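Separin (Saccharomyces cerevisiae, PDB 5U1T) cleaves the MCD1/SCC1 subunit of cohesin as a caspase-like cysteine protease at the onset of anaphase, and is held inactive by securin through most of the cell cycle. Local coordinates at residues E453-L458 against I494-S499; D1534-K1539 against Y1579-A1584; E1542-K1547 against S1565-K1570. All coordinates share one frame; numbering follows the deposited sequence.

Contact 1: E453-L458 against I494-S499; sequences EIFSCL and IEFSNS
The ring of F496 is covered on one face by the edge of F455, whose CE2 stands over it, displaced from the middle toward the rim. Its opposite face carries I494 CG2 from the same segment, also off-centre, 3.8 Å from the ring plane. At the F496 edge, close to the plane, S456 OG approaches CD1 of F496 at 4.3 Å. For F455 the geometry is reversed: F496 meets its edge, near its plane. Centroids 5.1 Å apart and planes inclined at 64° identify the pair as an edge-to-face (T-shaped) stack, with F455 supplying the edge and F496 the face; the nearest atoms, F455 CD2 and F496 CE1, are 3.6 Å apart. F455 reaches across because its CG lies anti to the backbone N (chi1 178°), while F496 CG lies anti to its own carbonyl carbon. The stack ties helix 448-458, in the helical domain, to the irregular connection between helices 470-485 and 501-509. F459 extends the aromatic group, its ring meeting both phenylalanines, and L504 and L507 of helix 501-509 also touch F496. I454 and L458, on the same helix as F455, pack against helix 431-444. Putting an alanine in place of F496 would probably leave the F455 edge without its aromatic face and open a gap beside F459. Outward from the rings, S456 OG and S497 OG form a weak hydrogen bond at 3.4 Å, in which either hydroxyl could donate. Within the loop, S499 OG donates to F496 O at 2.9 Å, arriving from above the carbonyl plane, 56° out of it.

Contact 2: D1534-K1539 against Y1579-A1584; sequences DKDIDK and YLNGAA
N1581 is the residue through which 1579-1584 meets helix 1534-1539: its side chain faces D1536 and buries 59 Å² against the helix, by far the larger part of what this loop contributes. Ahead of it, Y1579 and L1580 anchor the loop elsewhere, with both backbone N atoms hydrogen-bonded to D1223 OD1. Y1579 O accepts A1583 N at 3.0 Å, a bond that spans N1581 and curls the chain around it. At N1581, CG lies anti to the carbonyl carbon (chi1 -82°), which sends the amide toward the helix. ND2 then donates to D1536 OD2 over 3.3 Å; the N-H...O angle of only 141° marks this bond as weak. The two side chains cross at about a right angle, with the carboxylate and amide planes 82° apart. Stronger partners fix both groups from outside: T1533 N donates to N1581 OD1, whereas H1576 N and L1577 N supply D1536 OD1 and OD2 respectively. Both residues are buried, and these backbone donors would partly offset the cost of enclosing a carboxylate. From N1581 the chain runs through G1582 and A1583 in a type I beta turn, closed by A1584 N to N1581 O at 3.1 Å, and A1584 leads into strand 1585-1589. That strand pairs antiparallel with 1524-1528 at one margin of the mixed sheet of this caspase-like domain, and the N1581 side chain lies about 7 Å from that of C1497, the active-site cysteine inferred by similarity.

Contact 3: E1542-K1547 against S1565-K1570; sequences EELFEK and SYAVSK
L1544, A1567 and K1547 bury the most surface here, and they join two successive helices of the protease domain packed as a roughly antiparallel pair. The segment axes come within 8.8 Å and their N-to-C directions differ by 142°. A1567 and L1544 contribute nearly equal areas, 58 and 57 Å². A1567 presents its CB straight to the other helix, and the small methyl leaves the backbone accessible, so that L1544 CD2 reaches both A1567 CB, at 3.8 Å, and A1567 C. L1544 sets off to the flank of the interface, but with CG anti to the backbone N (chi1 -165°) its CD2 swings back between the helices. The same methyl touches V1568 CG2 at 3.6 Å, although the V1568 CB bond itself points away from segment 1542-1547; V1568 also packs on F1540, one turn earlier than L1544 along helix 1534-1548. The close side-chain contacts between the segments are thus made by carbon atoms. K1547 contributes 42 Å², and its end leads off, where NZ forms a salt bridge with E1546 OE1 within its own helix. The base of its chain does the touching: the CA atoms of K1547 and A1567, 5.7 Å apart, are the nearest such pair across the two segments, and K1547 CB lies 4.3 Å from A1567 CB.

How the contacts relate
Contacts 2 and 3 share helix 1534-1548: contact 2 uses its opening turns and contact 3 its later ones, with centres 13 Å apart. Contact 3 is nested in the chain loop that contact 2 closes, so the antiparallel helix partner at 1565-1570 is reached before the chain returns to 1579-1584. Of the three, contact 2 comes near C1497, the active-site cysteine inferred by similarity, with about 7 Å between the side chains of N1581 and C1497; contact 3 lies away from it. Contact 1 belongs to the helical part on the opposite side of the chain's centre, its own centre 91 Å from that of contact 2 and 97 Å from that of contact 3.

Contact 1: E453-L458 against I494-S499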
loop_
_atom_site.group_PDB
_atom_site.type_symbol
_atom_site.label_atom_id
_atom_site.label_comp_id
_atom_site.label_asym_id
_atom_site.label_seq_id
_atom_site.Cartn_x
_atom_site.Cartn_y
_atom_site.Cartn_z
ATOM N N GLU A 453 2.502 24.286 36.221
ATOM C CA GLU A 453 2.752 24.070 37.640
ATOM C C GLU A 453 1.956 22.887 38.168
ATOM O O GLU A 453 2.507 22.002 38.831
ATOM C CB GLU A 453 2.406 25.331 38.408
ATOM C CG GLU A 453 3.280 25.612 39.598
ATOM C CD GLU A 453 3.170 27.066 40.012
ATOM O OE1 GLU A 453 2.577 27.355 41.087
ATOM O OE2 GLU A 453 3.664 27.918 39.229
ATOM N N ILE A 454 0.658 22.887 37.863
ATOM C CA ILE A 454 -0.235 21.791 38.222
ATOM C C ILE A 454 0.253 20.493 37.589
ATOM O O ILE A 454 0.150 19.422 38.189
ATOM C CB ILE A 454 -1.683 22.080 37.779
ATOM C CG1 ILE A 454 -2.238 23.286 38.548
ATOM C CG2 ILE A 454 -2.567 20.842 37.941
ATOM C CD1 ILE A 454 -2.157 23.151 40.065
ATOM N N PHE A 455 0.812 20.591 36.402
ATOM C CA PHE A 455 1.232 19.416 35.676
ATOM C C PHE A 455 2.296 18.673 36.431
ATOM O O PHE A 455 2.364 17.465 36.396
ATOM C CB PHE A 455 1.754 19.778 34.295
ATOM C CG PHE A 455 2.251 18.603 33.531
ATOM C CD1 PHE A 455 1.381 17.668 33.058
ATOM C CD2 PHE A 455 3.588 18.419 33.327
ATOM C CE1 PHE A 455 1.835 16.574 32.386
ATOM C CE2 PHE A 455 4.052 17.326 32.659
ATOM C CZ PHE A 455 3.171 16.405 32.185
ATOM N N SER A 456 3.124 19.413 37.138
ATOM C CA SER A 456 4.291 18.865 37.787
ATOM C C SER A 456 3.970 18.136 39.064
ATOM O O SER A 456 4.763 17.369 39.554
ATOM C CB SER A 456 5.265 19.979 38.094
ATOM O OG SER A 456 6.546 19.644 37.663
ATOM N N CYS A 457 2.808 18.408 39.620
ATOM C CA CYS A 457 2.307 17.655 40.730
ATOM C C CYS A 457 1.958 16.270 40.274
ATOM O O CYS A 457 2.007 15.350 41.045
ATOM C CB CYS A 457 1.088 18.339 41.325
ATOM S SG CYS A 457 1.379 19.965 42.019
ATOM N N LEU A 458 1.614 16.107 39.012
ATOM C CA LEU A 458 1.261 14.796 38.529
ATOM C C LEU A 458 2.441 14.137 37.873
ATOM O O LEU A 458 2.652 12.971 38.023
ATOM C CB LEU A 458 0.117 14.905 37.541
ATOM C CG LEU A 458 -0.436 13.696 36.805
ATOM C CD1 LEU A 458 0.631 13.094 35.938
ATOM C CD2 LEU A 458 -1.042 12.668 37.708
ATOM N N ILE A 494 11.350 21.439 28.885
ATOM C CA ILE A 494 11.294 21.680 30.324
ATOM C C ILE A 494 11.779 20.426 31.022
ATOM O O ILE A 494 11.165 19.373 30.869
ATOM C CB ILE A 494 9.848 21.968 30.829
ATOM C CG1 ILE A 494 9.234 23.212 30.183
ATOM C CG2 ILE A 494 9.816 22.035 32.341
ATOM C CD1 ILE A 494 10.189 24.341 30.078
ATOM N N GLU A 495 12.855 20.490 31.792
ATOM C CA GLU A 495 13.212 19.290 32.555
ATOM C C GLU A 495 12.374 19.157 33.813
ATOM O O GLU A 495 12.692 19.744 34.845
ATOM C CB GLU A 495 14.667 19.288 32.945
ATOM C CG GLU A 495 14.993 18.056 33.709
ATOM C CD GLU A 495 16.432 18.017 34.101
ATOM O OE1 GLU A 495 16.942 16.918 34.407
ATOM O OE2 GLU A 495 17.071 19.086 34.110
ATOM N N PHE A 496 11.297 18.397 33.737
ATOM C CA PHE A 496 10.330 18.423 34.815
ATOM C C PHE A 496 10.929 18.015 36.140
ATOM O O PHE A 496 11.709 17.066 36.216
ATOM C CB PHE A 496 9.145 17.554 34.464
ATOM C CG PHE A 496 8.357 18.096 33.311
ATOM C CD1 PHE A 496 7.509 19.177 33.491
ATOM C CD2 PHE A 496 8.494 17.551 32.031
ATOM C CE1 PHE A 496 6.787 19.677 32.438
ATOM C CE2 PHE A 496 7.779 18.057 30.973
ATOM C CZ PHE A 496 6.922 19.117 31.176
ATOM N N SER A 497 10.564 18.766 37.173
ATOM C CA SER A 497 11.118 18.590 38.511
ATOM C C SER A 497 10.594 17.345 39.197
ATOM O O SER A 497 9.418 16.999 39.067
ATOM C CB SER A 497 10.820 19.814 39.366
ATOM O OG SER A 497 9.425 20.061 39.460
ATOM N N ASN A 498 11.466 16.677 39.915
ATOM C CA ASN A 498 11.159 15.470 40.643
ATOM C C ASN A 498 10.545 14.372 39.804
ATOM O O ASN A 498 9.500 13.862 40.096
ATOM C CB ASN A 498 10.347 15.766 41.906
ATOM C CG ASN A 498 10.248 14.584 42.846
ATOM O OD1 ASN A 498 11.136 13.777 42.918
ATOM N ND2 ASN A 498 9.172 14.484 43.555
ATOM N N SER A 499 11.220 14.032 38.728
ATOM C CA SER A 499 10.793 12.922 37.876
ATOM C C SER A 499 12.016 12.148 37.420
ATOM O O SER A 499 13.130 12.693 37.397
ATOM C CB SER A 499 9.992 13.422 36.672
ATOM O OG SER A 499 10.733 14.381 35.937
#

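Contact 2: D1534-K1539 against Y1579-A1584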
loop_
_atom_site.group_PDB
_atom_site.type_symbol
_atom_site.label_atom_id
_atom_site.label_comp_id
_atom_site.label_asym_id
_atom_site.label_seq_id
_atom_site.Cartn_x
_atom_site.Cartn_y
_atom_site.Cartn_z
ATOM N N ASP A 1534 11.668 17.169 -50.427
ATOM C CA ASP A 1534 10.579 18.047 -50.877
ATOM C C ASP A 1534 10.386 18.163 -52.392
ATOM O O ASP A 1534 9.247 18.084 -52.856
ATOM C CB ASP A 1534 10.724 19.451 -50.233
ATOM C CG ASP A 1534 11.676 20.379 -50.979
ATOM O OD1 ASP A 1534 12.909 20.219 -50.870
ATOM O OD2 ASP A 1534 11.189 21.323 -51.641
ATOM N N LYS A 1535 11.450 18.324 -53.173
ATOM C CA LYS A 1535 11.257 18.471 -54.628
ATOM C C LYS A 1535 10.564 17.262 -55.253
ATOM O O LYS A 1535 9.631 17.417 -56.041
ATOM C CB LYS A 1535 12.587 18.715 -55.353
ATOM C CG LYS A 1535 13.225 20.043 -55.035
ATOM C CD LYS A 1535 14.535 20.228 -55.762
ATOM C CE LYS A 1535 14.804 21.711 -55.916
ATOM N NZ LYS A 1535 13.680 22.335 -56.676
ATOM N N ASP A 1536 11.018 16.065 -54.893
ATOM C CA ASP A 1536 10.487 14.828 -55.466
ATOM C C ASP A 1536 9.045 14.549 -55.057
ATOM O O ASP A 1536 8.225 14.131 -55.877
ATOM C CB ASP A 1536 11.368 13.654 -55.062
ATOM C CG ASP A 1536 12.133 13.091 -56.211
ATOM O OD1 ASP A 1536 12.123 13.709 -57.304
ATOM O OD2 ASP A 1536 12.744 12.020 -56.020
ATOM N N ILE A 1537 8.742 14.768 -53.782
ATOM C CA ILE A 1537 7.426 14.426 -53.264
ATOM C C ILE A 1537 6.398 15.401 -53.823
ATOM O O ILE A 1537 5.262 15.017 -54.118
ATOM C CB ILE A 1537 7.396 14.424 -51.707
ATOM C CG1 ILE A 1537 6.060 13.878 -51.189
ATOM C CG2 ILE A 1537 7.678 15.815 -51.138
ATOM C CD1 ILE A 1537 5.761 12.475 -51.632
ATOM N N ASP A 1538 6.816 16.655 -53.995
ATOM C CA ASP A 1538 5.951 17.681 -54.553
ATOM C C ASP A 1538 5.717 17.458 -56.037
ATOM O O ASP A 1538 4.646 17.793 -56.536
ATOM C CB ASP A 1538 6.535 19.064 -54.309
ATOM C CG ASP A 1538 6.438 19.477 -52.863
ATOM O OD1 ASP A 1538 5.698 18.808 -52.100
ATOM O OD2 ASP A 1538 7.099 20.474 -52.488
ATOM N N LYS A 1539 6.713 16.900 -56.736
ATOM C CA LYS A 1539 6.507 16.395 -58.095
ATOM C C LYS A 1539 5.345 15.397 -58.051
ATOM O O LYS A 1539 4.388 15.519 -58.811
ATOM C CB LYS A 1539 7.768 15.720 -58.664
ATOM C CG LYS A 1539 8.802 16.636 -59.324
ATOM C CD LYS A 1539 9.692 15.831 -60.296
ATOM C CE LYS A 1539 10.573 16.715 -61.199
ATOM N NZ LYS A 1539 11.623 17.465 -60.431
ATOM N N TYR A 1579 12.365 4.791 -55.391
ATOM C CA TYR A 1579 11.957 4.013 -54.227
ATOM C C TYR A 1579 11.970 4.830 -52.937
ATOM O O TYR A 1579 10.945 4.900 -52.278
ATOM C CB TYR A 1579 12.827 2.754 -54.084
ATOM C CG TYR A 1579 12.712 1.872 -55.295
ATOM C CD1 TYR A 1579 13.514 2.091 -56.404
ATOM C CD2 TYR A 1579 11.756 0.861 -55.363
ATOM C CE1 TYR A 1579 13.387 1.325 -57.529
ATOM C CE2 TYR A 1579 11.629 0.077 -56.489
ATOM C CZ TYR A 1579 12.454 0.310 -57.566
ATOM O OH TYR A 1579 12.364 -0.456 -58.710
ATOM N N LEU A 1580 13.100 5.441 -52.574
ATOM C CA LEU A 1580 13.161 6.223 -51.326
ATOM C C LEU A 1580 12.021 7.244 -51.220
ATOM O O LEU A 1580 11.497 7.476 -50.136
ATOM C CB LEU A 1580 14.504 6.949 -51.176
ATOM C CG LEU A 1580 15.743 6.177 -50.709
ATOM C CD1 LEU A 1580 16.858 7.133 -50.327
ATOM C CD2 LEU A 1580 15.439 5.203 -49.566
ATOM N N ASN A 1581 11.627 7.827 -52.354
ATOM C CA ASN A 1581 10.503 8.756 -52.379
ATOM C C ASN A 1581 9.234 8.160 -52.997
ATOM O O ASN A 1581 8.163 8.209 -52.376
ATOM C CB ASN A 1581 10.903 10.032 -53.117
ATOM C CG ASN A 1581 11.675 10.994 -52.230
ATOM O OD1 ASN A 1581 11.290 11.244 -51.093
ATOM N ND2 ASN A 1581 12.775 11.527 -52.748
ATOM N N GLY A 1582 9.362 7.582 -54.197
ATOM C CA GLY A 1582 8.234 7.017 -54.934
ATOM C C GLY A 1582 7.494 5.828 -54.310
ATOM O O GLY A 1582 6.316 5.607 -54.605
ATOM N N ALA A 1583 8.174 5.057 -53.458
ATOM C CA ALA A 1583 7.554 3.902 -52.809
ATOM C C ALA A 1583 6.930 4.283 -51.476
ATOM O O ALA A 1583 6.286 3.462 -50.820
ATOM C CB ALA A 1583 8.576 2.785 -52.607
ATOM N N ALA A 1584 7.134 5.537 -51.084
ATOM C CA ALA A 1584 6.700 6.021 -49.784
ATOM C C ALA A 1584 5.180 6.210 -49.662
ATOM O O ALA A 1584 4.604 5.865 -48.630
ATOM C CB ALA A 1584 7.420 7.313 -49.462
#

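Contact 3: E1542-K1547 against S1565-K1570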
loop_
_atom_site.group_PDB
_atom_site.type_symbol
_atom_site.label_atom_id
_atom_site.label_comp_id
_atom_site.label_asym_id
_atom_site.label_seq_id
_atom_site.Cartn_x
_atom_site.Cartn_y
_atom_site.Cartn_z
ATOM N N GLU A 1542 1.867 17.093 -57.148
ATOM C CA GLU A 1542 1.406 17.839 -58.316
ATOM C C GLU A 1542 0.758 16.875 -59.301
ATOM O O GLU A 1542 -0.355 17.101 -59.776
ATOM C CB GLU A 1542 2.578 18.588 -58.967
ATOM C CG GLU A 1542 2.217 19.660 -59.998
ATOM C CD GLU A 1542 3.353 19.900 -60.994
ATOM O OE1 GLU A 1542 4.479 19.417 -60.730
ATOM O OE2 GLU A 1542 3.119 20.546 -62.047
ATOM N N GLU A 1543 1.448 15.772 -59.565
ATOM C CA GLU A 1543 0.962 14.772 -60.498
ATOM C C GLU A 1543 -0.300 14.069 -59.999
ATOM O O GLU A 1543 -1.205 13.763 -60.779
ATOM C CB GLU A 1543 2.065 13.752 -60.771
ATOM C CG GLU A 1543 1.697 12.714 -61.808
ATOM C CD GLU A 1543 1.498 13.291 -63.203
ATOM O OE1 GLU A 1543 1.855 14.471 -63.435
ATOM O OE2 GLU A 1543 0.992 12.546 -64.080
ATOM N N LEU A 1544 -0.350 13.828 -58.697
ATOM C CA LEU A 1544 -1.471 13.149 -58.064
ATOM C C LEU A 1544 -2.763 13.944 -58.234
ATOM O O LEU A 1544 -3.795 13.402 -58.641
ATOM C CB LEU A 1544 -1.158 12.924 -56.582
ATOM C CG LEU A 1544 -1.967 11.942 -55.733
ATOM C CD1 LEU A 1544 -3.123 12.629 -55.057
ATOM C CD2 LEU A 1544 -2.451 10.778 -56.568
ATOM N N PHE A 1545 -2.683 15.237 -57.923
ATOM C CA PHE A 1545 -3.802 16.165 -58.072
ATOM C C PHE A 1545 -4.290 16.263 -59.518
ATOM O O PHE A 1545 -5.497 16.234 -59.785
ATOM C CB PHE A 1545 -3.407 17.566 -57.592
ATOM C CG PHE A 1545 -3.003 17.639 -56.143
ATOM C CD1 PHE A 1545 -3.515 16.759 -55.209
ATOM C CD2 PHE A 1545 -2.113 18.610 -55.715
ATOM C CE1 PHE A 1545 -3.141 16.844 -53.881
ATOM C CE2 PHE A 1545 -1.738 18.694 -54.388
ATOM C CZ PHE A 1545 -2.252 17.811 -53.476
ATOM N N GLU A 1546 -3.353 16.402 -60.452
ATOM C CA GLU A 1546 -3.719 16.589 -61.845
ATOM C C GLU A 1546 -4.415 15.355 -62.402
ATOM O O GLU A 1546 -5.429 15.477 -63.089
ATOM C CB GLU A 1546 -2.494 16.937 -62.685
ATOM C CG GLU A 1546 -2.799 17.960 -63.777
ATOM C CD GLU A 1546 -3.587 17.368 -64.952
ATOM O OE1 GLU A 1546 -3.567 16.115 -65.131
ATOM O OE2 GLU A 1546 -4.214 18.163 -65.706
ATOM N N LYS A 1547 -3.892 14.169 -62.097
ATOM C CA LYS A 1547 -4.492 12.935 -62.606
ATOM C C LYS A 1547 -5.873 12.658 -61.976
ATOM O O LYS A 1547 -6.746 12.054 -62.621
ATOM C CB LYS A 1547 -3.548 11.740 -62.383
ATOM C CG LYS A 1547 -2.302 11.720 -63.278
ATOM C CD LYS A 1547 -2.548 10.994 -64.606
ATOM C CE LYS A 1547 -1.868 11.688 -65.793
ATOM N NZ LYS A 1547 -2.469 13.032 -66.123
ATOM N N SER A 1565 -6.545 5.555 -56.341
ATOM C CA SER A 1565 -5.701 4.381 -56.476
ATOM C C SER A 1565 -4.871 4.407 -57.748
ATOM O O SER A 1565 -3.639 4.458 -57.689
ATOM C CB SER A 1565 -6.556 3.120 -56.441
ATOM O OG SER A 1565 -7.058 2.908 -55.137
ATOM N N TYR A 1566 -5.544 4.354 -58.893
ATOM C CA TYR A 1566 -4.852 4.436 -60.173
ATOM C C TYR A 1566 -4.003 5.708 -60.233
ATOM O O TYR A 1566 -2.880 5.683 -60.743
ATOM C CB TYR A 1566 -5.839 4.400 -61.358
ATOM C CG TYR A 1566 -6.540 3.066 -61.608
ATOM C CD1 TYR A 1566 -5.834 1.941 -62.037
ATOM C CD2 TYR A 1566 -7.909 2.941 -61.431
ATOM C CE1 TYR A 1566 -6.482 0.714 -62.261
ATOM C CE2 TYR A 1566 -8.558 1.731 -61.654
ATOM C CZ TYR A 1566 -7.846 0.623 -62.069
ATOM O OH TYR A 1566 -8.521 -0.556 -62.283
ATOM N N ALA A 1567 -4.529 6.809 -59.690
ATOM C CA ALA A 1567 -3.832 8.096 -59.739
ATOM C C ALA A 1567 -2.503 8.030 -59.009
ATOM O O ALA A 1567 -1.533 8.645 -59.430
ATOM C CB ALA A 1567 -4.684 9.198 -59.155
ATOM N N VAL A 1568 -2.456 7.284 -57.916
ATOM C CA VAL A 1568 -1.221 7.164 -57.168
ATOM C C VAL A 1568 -0.195 6.307 -57.916
ATOM O O VAL A 1568 0.952 6.718 -58.081
ATOM C CB VAL A 1568 -1.474 6.580 -55.764
ATOM C CG1 VAL A 1568 -0.178 6.073 -55.153
ATOM C CG2 VAL A 1568 -2.111 7.635 -54.868
ATOM N N SER A 1569 -0.602 5.130 -58.383
ATOM C CA SER A 1569 0.345 4.224 -59.034
ATOM C C SER A 1569 0.882 4.765 -60.362
ATOM O O SER A 1569 1.990 4.421 -60.785
ATOM C CB SER A 1569 -0.294 2.855 -59.260
ATOM O OG SER A 1569 -1.426 2.961 -60.098
ATOM N N LYS A 1570 0.097 5.612 -61.016
ATOM C CA LYS A 1570 0.553 6.258 -62.236
ATOM C C LYS A 1570 1.476 7.440 -61.896
ATOM O O LYS A 1570 2.231 7.892 -62.743
ATOM C CB LYS A 1570 -0.645 6.715 -63.085
ATOM C CG LYS A 1570 -0.504 6.479 -64.609
ATOM C CD LYS A 1570 -0.128 5.023 -64.960
ATOM C CE LYS A 1570 -0.280 4.720 -66.466
ATOM N NZ LYS A 1570 0.245 5.836 -67.325
#